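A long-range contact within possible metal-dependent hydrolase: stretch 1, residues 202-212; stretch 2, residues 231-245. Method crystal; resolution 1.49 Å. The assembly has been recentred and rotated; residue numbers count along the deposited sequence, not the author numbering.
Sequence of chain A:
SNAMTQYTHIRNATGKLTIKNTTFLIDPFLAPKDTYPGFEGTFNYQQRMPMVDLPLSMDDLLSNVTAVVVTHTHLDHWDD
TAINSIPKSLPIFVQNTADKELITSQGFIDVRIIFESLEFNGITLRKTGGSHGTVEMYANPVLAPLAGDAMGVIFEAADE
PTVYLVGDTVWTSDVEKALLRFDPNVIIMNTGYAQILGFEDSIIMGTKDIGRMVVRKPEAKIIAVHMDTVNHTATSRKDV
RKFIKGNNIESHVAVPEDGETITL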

# COMPACT_ATOMS: atom_id res chain seq x y z
N SER A 202 5.39 16.00 7.24
CA SER A 202 6.66 15.34 6.96
C SER A 202 6.49 14.20 5.95
O SER A 202 5.40 13.67 5.78
CB SER A 202 7.27 14.81 8.26
OG SER A 202 8.47 14.07 8.04
N ILE A 203 7.58 13.85 5.29
CA ILE A 203 7.61 12.65 4.46
C ILE A 203 7.90 11.37 5.25
O ILE A 203 7.82 10.28 4.69
CB ILE A 203 8.62 12.77 3.32
CG1 ILE A 203 10.03 13.02 3.88
CG2 ILE A 203 8.19 13.88 2.36
CD1 ILE A 203 11.14 13.01 2.82
N ILE A 204 8.28 11.50 6.52
CA ILE A 204 8.46 10.33 7.37
C ILE A 204 7.80 10.61 8.71
O ILE A 204 6.93 11.47 8.81
CB ILE A 204 9.96 9.91 7.54
CG1 ILE A 204 10.81 11.05 8.11
CG2 ILE A 204 10.54 9.46 6.20
CD1 ILE A 204 12.27 10.65 8.44
N MSE A 205 8.18 9.86 9.74
CA MSE A 205 7.59 10.02 11.06
C MSE A 205 8.36 10.98 11.97
O MSE A 205 9.47 11.42 11.64
CB MSE A 205 7.45 8.65 11.73
CG MSE A 205 6.33 7.82 11.13
SE MSE A 205 6.40 5.98 11.72
CE MSE A 205 4.79 5.35 10.83
N GLY A 206 7.75 11.32 13.11
CA GLY A 206 8.37 12.14 14.13
C GLY A 206 7.86 11.76 15.51
O GLY A 206 7.40 10.63 15.73
N THR A 207 7.93 12.70 16.45
CA THR A 207 7.56 12.40 17.83
C THR A 207 6.10 11.99 18.00
O THR A 207 5.80 11.12 18.81
CB THR A 207 7.88 13.57 18.77
OG1 THR A 207 7.34 14.78 18.23
CG2 THR A 207 9.40 13.72 18.94
N LYS A 208 5.19 12.59 17.22
CA LYS A 208 3.78 12.20 17.33
C LYS A 208 3.61 10.70 17.12
O LYS A 208 2.85 10.03 17.83
CB LYS A 208 2.93 12.96 16.32
CG LYS A 208 1.44 12.79 16.52
CD LYS A 208 0.66 13.73 15.60
CE LYS A 208 1.20 15.16 15.65
NZ LYS A 208 0.90 15.86 16.93
N ASP A 209 4.34 10.17 16.14
CA ASP A 209 4.29 8.75 15.82
C ASP A 209 4.89 7.88 16.92
O ASP A 209 4.42 6.77 17.17
CB ASP A 209 4.98 8.50 14.48
CG ASP A 209 4.45 9.43 13.41
OD1 ASP A 209 3.39 9.09 12.84
OD2 ASP A 209 5.02 10.51 13.19
N ILE A 210 5.95 8.37 17.56
CA ILE A 210 6.53 7.62 18.66
C ILE A 210 5.51 7.47 19.78
O ILE A 210 5.34 6.39 20.33
CB ILE A 210 7.79 8.31 19.19
CG1 ILE A 210 8.86 8.37 18.09
CG2 ILE A 210 8.32 7.59 20.43
CD1 ILE A 210 10.15 9.04 18.55
N GLY A 211 4.83 8.56 20.12
CA GLY A 211 3.84 8.48 21.18
C GLY A 211 2.74 7.50 20.80
O GLY A 211 2.28 6.71 21.63
N ARG A 212 2.33 7.55 19.54
CA ARG A 212 1.22 6.70 19.08
C ARG A 212 1.66 5.25 19.08
O ARG A 212 0.86 4.35 19.40
CB ARG A 212 0.75 7.13 17.69
CG ARG A 212 -0.56 6.47 17.25
CD ARG A 212 -0.97 6.93 15.85
NE ARG A 212 -1.06 8.39 15.76
CZ ARG A 212 -0.25 9.13 15.01
NH1 ARG A 212 0.69 8.55 14.27
NH2 ARG A 212 -0.38 10.45 14.99
N ASN A 231 20.17 16.57 5.95
CA ASN A 231 19.94 17.98 6.25
C ASN A 231 18.52 18.30 6.67
O ASN A 231 18.32 19.22 7.47
CB ASN A 231 20.30 18.86 5.05
CG ASN A 231 19.42 18.58 3.86
OD1 ASN A 231 19.63 17.60 3.15
ND2 ASN A 231 18.41 19.42 3.64
N HIS A 232 17.55 17.58 6.12
CA HIS A 232 16.15 18.01 6.24
C HIS A 232 15.34 17.36 7.35
O HIS A 232 14.15 17.65 7.50
CB HIS A 232 15.41 17.92 4.89
CG HIS A 232 15.32 16.54 4.32
ND1 HIS A 232 16.21 15.54 4.64
CD2 HIS A 232 14.46 16.00 3.43
CE1 HIS A 232 15.90 14.44 3.98
NE2 HIS A 232 14.84 14.69 3.23
N THR A 233 15.97 16.52 8.16
CA THR A 233 15.30 15.91 9.30
C THR A 233 15.21 16.93 10.44
O THR A 233 16.20 17.19 11.14
CB THR A 233 15.99 14.61 9.73
OG1 THR A 233 17.42 14.74 9.63
CG2 THR A 233 15.57 13.49 8.81
N ALA A 234 14.02 17.50 10.59
CA ALA A 234 13.78 18.61 11.50
C ALA A 234 13.61 18.19 12.95
O ALA A 234 13.52 19.03 13.84
CB ALA A 234 12.55 19.38 11.04
N THR A 235 13.58 16.88 13.19
CA THR A 235 13.49 16.35 14.54
C THR A 235 14.78 15.58 14.84
O THR A 235 15.13 14.63 14.13
CB THR A 235 12.29 15.42 14.69
OG1 THR A 235 11.08 16.20 14.56
CG2 THR A 235 12.30 14.73 16.06
N SER A 236 15.48 16.01 15.89
CA SER A 236 16.80 15.48 16.24
C SER A 236 16.70 14.45 17.37
O SER A 236 15.65 14.29 17.98
CB SER A 236 17.67 16.63 16.72
OG SER A 236 17.14 17.19 17.91
N ARG A 237 17.80 13.77 17.67
CA ARG A 237 17.81 12.90 18.84
C ARG A 237 17.46 13.69 20.11
O ARG A 237 16.71 13.21 20.97
CB ARG A 237 19.17 12.24 19.03
CG ARG A 237 19.50 11.12 18.08
CD ARG A 237 20.80 10.50 18.56
NE ARG A 237 21.17 9.29 17.83
CZ ARG A 237 21.91 9.28 16.73
NH1 ARG A 237 22.19 8.11 16.17
NH2 ARG A 237 22.36 10.41 16.20
N LYS A 238 18.02 14.89 20.23
CA LYS A 238 17.76 15.74 21.40
C LYS A 238 16.25 15.99 21.51
O LYS A 238 15.68 15.90 22.60
CB LYS A 238 18.50 17.08 21.27
CG LYS A 238 19.99 17.01 21.55
CD LYS A 238 20.64 18.36 21.25
CE LYS A 238 22.15 18.31 21.43
NZ LYS A 238 22.79 19.57 20.95
N ASP A 239 15.61 16.27 20.38
CA ASP A 239 14.17 16.51 20.35
C ASP A 239 13.39 15.28 20.82
O ASP A 239 12.46 15.38 21.62
CB ASP A 239 13.70 16.89 18.94
CG ASP A 239 14.33 18.17 18.42
OD1 ASP A 239 14.88 18.94 19.23
OD2 ASP A 239 14.25 18.41 17.19
N VAL A 240 13.78 14.11 20.32
CA VAL A 240 13.07 12.90 20.70
C VAL A 240 13.29 12.60 22.17
O VAL A 240 12.35 12.19 22.87
CB VAL A 240 13.48 11.71 19.82
CG1 VAL A 240 12.95 10.40 20.41
CG2 VAL A 240 12.96 11.91 18.40
N ARG A 241 14.51 12.80 22.65
CA ARG A 241 14.80 12.54 24.06
C ARG A 241 13.96 13.41 25.00
O ARG A 241 13.46 12.91 26.02
CB ARG A 241 16.31 12.66 24.33
CG ARG A 241 17.05 11.49 23.72
CD ARG A 241 18.54 11.69 23.70
NE ARG A 241 19.18 10.48 23.20
CZ ARG A 241 20.36 10.46 22.59
NH1 ARG A 241 21.03 11.60 22.40
NH2 ARG A 241 20.86 9.31 22.17
N LYS A 242 13.77 14.68 24.65
CA LYS A 242 12.94 15.56 25.46
C LYS A 242 11.49 15.06 25.48
O LYS A 242 10.83 15.02 26.52
CB LYS A 242 12.97 17.00 24.91
CG LYS A 242 12.14 17.98 25.75
CD LYS A 242 12.38 19.44 25.36
CE LYS A 242 11.92 19.75 23.95
NZ LYS A 242 11.95 21.25 23.69
N PHE A 243 11.02 14.65 24.31
CA PHE A 243 9.64 14.21 24.16
C PHE A 243 9.38 12.94 24.97
O PHE A 243 8.38 12.85 25.69
CB PHE A 243 9.35 13.98 22.68
CG PHE A 243 7.98 13.43 22.39
CD1 PHE A 243 6.90 14.27 22.27
CD2 PHE A 243 7.80 12.06 22.22
CE1 PHE A 243 5.64 13.76 21.99
CE2 PHE A 243 6.53 11.54 21.96
CZ PHE A 243 5.46 12.39 21.83
N ILE A 244 10.25 11.94 24.83
CA ILE A 244 10.00 10.69 25.54
C ILE A 244 10.17 10.84 27.05
O ILE A 244 9.47 10.19 27.83
CB ILE A 244 10.83 9.50 24.97
CG1 ILE A 244 12.34 9.73 25.14
CG2 ILE A 244 10.45 9.28 23.49
CD1 ILE A 244 13.19 8.57 24.60
N LYS A 245 11.08 11.71 27.47
CA LYS A 245 11.20 12.01 28.89
C LYS A 245 9.92 12.68 29.42
O LYS A 245 9.34 12.23 30.41
CB LYS A 245 12.42 12.90 29.16
CG LYS A 245 12.68 13.16 30.63
CD LYS A 245 13.98 13.95 30.81
CE LYS A 245 14.19 14.34 32.26
NZ LYS A 245 14.26 13.15 33.15
O HOH W 1 8.53 15.33 15.26

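Two helices can pack without a single direct hydrogen bond between them, provided that shape does the work and polar groups are satisfied locally or through water. The contact between residues 202-212 and 231-245 of this possible metal-dependent hydrolase is a compact example. Helix 207-212 and helix 237-245 run in broadly the same direction, 38° apart, with axes that approach to 10.4 Å, and the two stretches together bury 410 Å² against each other.

At the centre lies Phe243. Its chi1 is near 176° (t), and its side chain reaches across to the first turn of the opposing helix, where Thr207 CB sits over one face of the ring. Thr207 CB lies 3.6 Å from the centroid of the Phe243 ring and only 10° off its normal, the geometry of a CH-pi contact. The ring also comes close to backbone: Phe243 CE2 is 3.3 Å from Thr207 O, a carbonyl that already accepts the helical hydrogen bond from Gly211 N at 3.0 Å. Gly211 N itself lies at the edge of the ring, near its plane, 3.9 Å from Phe243 CE2. Glycine suits this place because the ring occupies the space beside it; a CB modelled there in ideal geometry would fall 3.4 Å from Phe243 CZ, a tight approach.

Beside the ring, branched aliphatic side chains fill the interior. Ile210, an m rotamer at chi1 with an extended chi2, brings CD1 to 3.6 Å from Val240 CG1, while its CG2 lies 4.1 Å from Ile244 CG2. The two branches thus meet residues one helical turn apart on the other helix. All three residues are buried, and their hydrocarbon surfaces make no polar demands there.

Thr207 joins this apolar centre to the polar margin. Its methyl, CG2, packs 4.0 Å from Val240 CG2 and 4.2 Å from Thr235 CG2, so the small branched residue presents carbon to both the helix and the loop before it. Looser contacts between the preceding loops extend the packing. Ile204 CD1 lies 4.4 Å from Thr233 CG2, and Ile203 CD1 approaches His232 NE2 at 4.1 Å. On the polar side, water 1 accepts a hydrogen bond from Thr207 N at 2.9 Å and is hydrogen-bonded to Thr235 OG1 at 2.8 Å, linking the stretches where no direct hydrogen bond does.

Each helix start is also secured within its own stretch. Gly206 occupies one N-cap position, and Gly206 N donates to Asp209 OD2 at 2.8 Å; Asp209 OD1 in turn forms a salt bridge with Arg212 NH1 at 3.1 Å. At the other N-cap, Ser236 OG accepts from Asp239 N at 3.0 Å, and Ser236 N donates to Asp239 OD2 at 3.0 Å, a reciprocal arrangement that satisfies amides at the beginning of the helix. The general lesson is that close-packed carbon joins the helices, while local hydrogen bonds, one of them the Ser236 cap, and a bridging water serve the polar groups around it.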